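Lectin-related NK cell receptor LY49L1 (Mus musculus, PDB 3G8K) is a natural killer cell receptor whose C-type lectin-like domain probably recognises MHC class I molecules, as other Ly49 receptors do. Local coordinates at residues R5-Y10 / Q36-S41; G30-C35 / W78-P83. The protein carries 1 engineered substitution. All coordinates share one frame; numbering follows the deposited sequence.

Interaction 1. Residues R5-Y10 / Q36-S41; sequences RGFEKY and QISSLS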
# COMPACT_ATOMS: atom_id res chain seq x y z
N ARG A 5 -7.13 9.67 17.00
CA ARG A 5 -6.08 9.00 16.18
C ARG A 5 -4.86 8.33 16.88
O ARG A 5 -4.00 9.03 17.50
CB ARG A 5 -5.61 9.96 15.04
CG ARG A 5 -4.09 10.03 14.75
CD ARG A 5 -3.54 8.90 13.84
NE ARG A 5 -2.08 8.75 14.01
CZ ARG A 5 -1.15 8.98 13.07
NH1 ARG A 5 -1.51 9.38 11.84
NH2 ARG A 5 0.15 8.80 13.33
N GLY A 6 -4.81 6.99 16.78
CA GLY A 6 -3.57 6.15 16.85
C GLY A 6 -3.58 5.14 15.67
O GLY A 6 -3.72 3.93 15.86
N PHE A 7 -3.52 5.67 14.45
CA PHE A 7 -3.33 4.88 13.25
C PHE A 7 -1.89 4.82 12.76
O PHE A 7 -1.02 5.64 13.19
CB PHE A 7 -4.28 5.40 12.16
CG PHE A 7 -5.73 5.05 12.42
CD1 PHE A 7 -6.36 4.08 11.64
CD2 PHE A 7 -6.48 5.74 13.37
CE1 PHE A 7 -7.63 3.73 11.86
CE2 PHE A 7 -7.79 5.43 13.65
CZ PHE A 7 -8.43 4.40 12.83
N GLU A 8 -1.57 3.86 11.89
CA GLU A 8 -0.29 3.91 11.20
C GLU A 8 -0.28 5.13 10.29
O GLU A 8 -1.38 5.66 9.95
CB GLU A 8 -0.01 2.60 10.46
CG GLU A 8 -0.03 1.41 11.45
CD GLU A 8 1.23 1.23 12.23
OE1 GLU A 8 2.15 2.06 12.20
OE2 GLU A 8 1.31 0.20 12.92
N LYS A 9 0.91 5.56 9.88
CA LYS A 9 1.05 6.72 8.96
C LYS A 9 1.01 6.37 7.49
O LYS A 9 1.04 7.26 6.64
CB LYS A 9 2.16 7.77 9.33
CG LYS A 9 3.58 7.27 9.43
CD LYS A 9 4.67 8.38 9.74
CE LYS A 9 5.11 9.25 8.47
NZ LYS A 9 6.35 10.11 8.60
N TYR A 10 0.81 5.07 7.19
CA TYR A 10 0.68 4.65 5.78
C TYR A 10 -0.72 4.19 5.53
O TYR A 10 -1.42 3.86 6.47
CB TYR A 10 1.63 3.51 5.44
CG TYR A 10 1.68 2.38 6.45
CD1 TYR A 10 2.68 2.36 7.41
CD2 TYR A 10 0.78 1.34 6.40
CE1 TYR A 10 2.75 1.30 8.31
CE2 TYR A 10 0.84 0.28 7.28
CZ TYR A 10 1.82 0.27 8.25
OH TYR A 10 1.89 -0.76 9.15
N GLN A 36 -14.77 3.18 14.00
CA GLN A 36 -15.95 4.05 14.02
C GLN A 36 -15.79 5.46 14.59
O GLN A 36 -16.12 6.44 13.91
CB GLN A 36 -17.20 3.30 14.51
CG GLN A 36 -18.02 2.97 13.28
CD GLN A 36 -18.93 1.80 13.37
OE1 GLN A 36 -18.97 0.93 12.41
NE2 GLN A 36 -19.70 1.72 14.48
N ILE A 37 -15.17 5.60 15.77
CA ILE A 37 -14.88 6.93 16.29
C ILE A 37 -14.12 7.82 15.28
O ILE A 37 -14.19 9.08 15.36
CB ILE A 37 -14.22 6.91 17.73
CG1 ILE A 37 -12.76 6.54 17.68
CG2 ILE A 37 -14.95 5.93 18.64
CD1 ILE A 37 -12.24 6.03 19.06
N SER A 38 -13.43 7.20 14.34
CA SER A 38 -12.75 7.96 13.30
C SER A 38 -13.50 8.05 11.95
O SER A 38 -12.87 8.32 10.93
CB SER A 38 -11.37 7.37 13.08
OG SER A 38 -10.49 7.72 14.15
N SER A 39 -14.82 7.84 11.95
CA SER A 39 -15.66 7.81 10.73
C SER A 39 -15.24 6.84 9.63
O SER A 39 -15.61 7.04 8.44
CB SER A 39 -15.86 9.22 10.14
OG SER A 39 -16.20 10.14 11.19
N LEU A 40 -14.51 5.79 10.01
CA LEU A 40 -14.12 4.66 9.12
C LEU A 40 -15.05 3.50 9.50
O LEU A 40 -16.00 3.70 10.23
CB LEU A 40 -12.65 4.32 9.37
CG LEU A 40 -11.60 5.42 9.37
CD1 LEU A 40 -10.14 4.99 9.79
CD2 LEU A 40 -11.57 6.19 8.02
N SER A 41 -14.82 2.30 9.01
CA SER A 41 -15.60 1.20 9.47
C SER A 41 -14.77 -0.03 9.34
O SER A 41 -13.99 -0.14 8.41
CB SER A 41 -16.91 1.07 8.68
OG SER A 41 -16.59 0.53 7.43
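Phe7 reaches out from the N-terminal loop and sets the far end of its ring against Ser38 and Leu40, just past the end of helix 28-37. The ring meets both partners obliquely. Leu40 advances from the opposite direction and touches with one branch. Its CD1 lies 3.5 Å from Phe7 CE1 and equally far from Phe7 CZ, so the methyl is shared evenly by the two carbons. Ser38 meets the neighbouring part of the ring. Its OG is 3.6 Å from Phe7 CE2, a van der Waals contact. Phe7 CG is anti to the carbonyl carbon (chi1 -72°), which carries the ring off the loop backbone toward the helix end.

The shape of the chain at that end brings the two partners together. Ser39, with positive phi, is the C-prime residue of a Schellman motif. Its N bonds to Gln36 O at 2.7 Å, and Leu40 N probably bonds back to Cys35 O. The turn leaves Ser38 and Leu40, two positions apart, both pointing at the ring. Tyr20, Val22 and Cys121 also pack on Phe7, and the backbones of Gly6 and Glu8 bond to Met23 and Phe21.

The contact is thus mainly apolar and depends on shape. Between these two segments the ring is held by close packing alone, while the backbone bonds to Met23 and Phe21 tie the loop itself.

Interaction 2. Residues G30-C35 / W78-P83; sequences GCKQTC and WINNGP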
# COMPACT_ATOMS: atom_id res chain seq x y z
N GLY A 30 -13.46 -4.08 19.76
CA GLY A 30 -12.72 -2.91 19.98
C GLY A 30 -12.19 -2.23 18.75
O GLY A 30 -11.91 -1.04 18.80
N CYS A 31 -12.02 -3.02 17.67
CA CYS A 31 -11.58 -2.60 16.36
C CYS A 31 -12.77 -1.98 15.66
O CYS A 31 -12.65 -1.03 14.90
CB CYS A 31 -11.11 -3.82 15.51
SG CYS A 31 -9.41 -4.29 15.68
N LYS A 32 -13.90 -2.62 15.82
CA LYS A 32 -15.11 -2.13 15.19
C LYS A 32 -15.34 -0.73 15.75
O LYS A 32 -15.53 0.24 14.97
CB LYS A 32 -16.27 -3.06 15.44
CG LYS A 32 -17.44 -2.66 14.64
CD LYS A 32 -18.71 -2.67 15.42
CE LYS A 32 -19.81 -2.73 14.38
NZ LYS A 32 -21.12 -2.39 14.89
N GLN A 33 -15.27 -0.60 17.07
CA GLN A 33 -15.44 0.72 17.62
C GLN A 33 -14.33 1.76 17.36
O GLN A 33 -14.63 2.93 17.19
CB GLN A 33 -15.94 0.68 19.07
CG GLN A 33 -17.52 0.74 19.12
CD GLN A 33 -18.10 1.99 19.80
OE1 GLN A 33 -17.36 2.95 20.13
NE2 GLN A 33 -19.42 1.98 20.05
N THR A 34 -13.07 1.34 17.27
CA THR A 34 -11.96 2.22 16.86
C THR A 34 -12.10 2.70 15.41
O THR A 34 -11.99 3.87 15.14
CB THR A 34 -10.62 1.56 17.05
OG1 THR A 34 -10.48 1.23 18.43
CG2 THR A 34 -9.49 2.48 16.64
N CYS A 35 -12.38 1.81 14.47
CA CYS A 35 -12.66 2.31 13.13
C CYS A 35 -13.71 3.43 13.22
O CYS A 35 -13.57 4.49 12.62
CB CYS A 35 -13.09 1.16 12.20
SG CYS A 35 -11.72 -0.03 11.93
N TRP A 78 -21.76 -9.01 6.97
CA TRP A 78 -20.91 -7.78 7.01
C TRP A 78 -21.55 -6.80 8.01
O TRP A 78 -22.77 -6.75 8.13
CB TRP A 78 -20.72 -7.19 5.58
CG TRP A 78 -19.94 -8.18 4.61
CD1 TRP A 78 -20.48 -8.98 3.62
CD2 TRP A 78 -18.52 -8.43 4.61
NE1 TRP A 78 -19.49 -9.76 3.04
CE2 TRP A 78 -18.26 -9.39 3.62
CE3 TRP A 78 -17.44 -7.92 5.40
CZ2 TRP A 78 -16.96 -9.87 3.35
CZ3 TRP A 78 -16.15 -8.42 5.12
CH2 TRP A 78 -15.92 -9.36 4.12
N ILE A 79 -20.77 -6.07 8.80
CA ILE A 79 -21.38 -5.13 9.76
C ILE A 79 -22.34 -4.10 9.13
O ILE A 79 -22.22 -3.71 7.95
CB ILE A 79 -20.33 -4.44 10.72
CG1 ILE A 79 -19.26 -3.69 9.95
CG2 ILE A 79 -19.74 -5.47 11.68
CD1 ILE A 79 -18.33 -2.91 10.86
N ASN A 80 -23.34 -3.73 9.93
CA ASN A 80 -24.40 -2.80 9.56
C ASN A 80 -25.13 -3.22 8.30
O ASN A 80 -25.42 -2.39 7.42
CB ASN A 80 -23.88 -1.35 9.43
CG ASN A 80 -23.09 -0.89 10.68
OD1 ASN A 80 -23.24 -1.39 11.82
ND2 ASN A 80 -22.24 0.10 10.46
N ASN A 81 -25.41 -4.51 8.20
CA ASN A 81 -26.13 -5.06 7.05
C ASN A 81 -25.46 -4.71 5.72
O ASN A 81 -26.17 -4.41 4.75
CB ASN A 81 -27.57 -4.48 7.02
CG ASN A 81 -28.30 -4.67 8.34
OD1 ASN A 81 -28.58 -3.68 9.08
ND2 ASN A 81 -28.58 -5.93 8.67
N GLY A 82 -24.13 -4.71 5.66
CA GLY A 82 -23.41 -4.10 4.52
C GLY A 82 -23.52 -5.06 3.36
O GLY A 82 -23.37 -6.23 3.56
N PRO A 83 -23.83 -4.57 2.13
CA PRO A 83 -23.98 -5.54 1.03
C PRO A 83 -22.62 -5.95 0.38
O PRO A 83 -21.67 -5.11 0.24
CB PRO A 83 -24.89 -4.79 0.05
CG PRO A 83 -24.54 -3.36 0.21
CD PRO A 83 -24.08 -3.18 1.68
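Lys32 of helix 28-37 lays its aliphatic chain alongside Ile79 of segment 78-83. The two side chains run past each other in opposite directions. Lys32 CE touches both branches of the isoleucine: it is 3.8 Å from Ile79 CD1 and 3.8 Å from Ile79 CG2. Nearer the helix, Lys32 CG also meets Ile79 CD1, at 3.9 Å. The delta methyl therefore lies against the lysine chain at two points. At the tip, Lys32 NZ comes to 3.9 Å from Asn80 OD1. This is a loose polar approach, too long for a hydrogen bond.

Torsions set up the overlap. A bend at chi2 of -135° leads the outer part of the Lys32 chain along Ile79. Ile79 CG1 lies between its own backbone N and carbonyl carbon (chi1 58°), and this brings CD1 alongside the lysine chain.

Leu42 of strand 41-42 packs on both Lys32 and Ile79, and Trp28 adds to the cover of Ile79. The backbone of Ile79 is tied to Gly66. On the helix, Cys31 and Cys35 form disulfides with Cys119 and Cys121. Both bonds join the helix to strand 118-124; one bridge of this kind is general to the C-type lectin-like fold. Gly30 O accepts from Thr34 N and also from Thr34 OG1, the latter at 2.7 Å.

Asn80 and Asn81 both have positive phi as the chain turns away from the strand. The contact lies at the surface. Its grip is chiefly that of methyl and methylene groups, while the ammonium reaches past them to a polar side chain. The lysine can thus pack through its carbons while its ammonium end stays at the margin, near Asn80.

The two interactions share helix 28-37 and lie about 13 Å apart, centre to centre. Along the chain their segments alternate: 5-10, 30-35, 36-41, 78-83. Interaction 2 uses the body of the helix, and interaction 1 uses its C-terminal end and the loop beyond. The helix end joins them directly, and Gln36 packs on Asn80. One helix thus links the N-terminal loop to the turn after strand 75-78. Strand 118-124 is tied to the helix by two disulfides and packs on Leu40 of interaction 1. Tyr10 pairs with a strand of the second subunit, so segment 5-10 runs from the Phe7 contact into the interface between subunits.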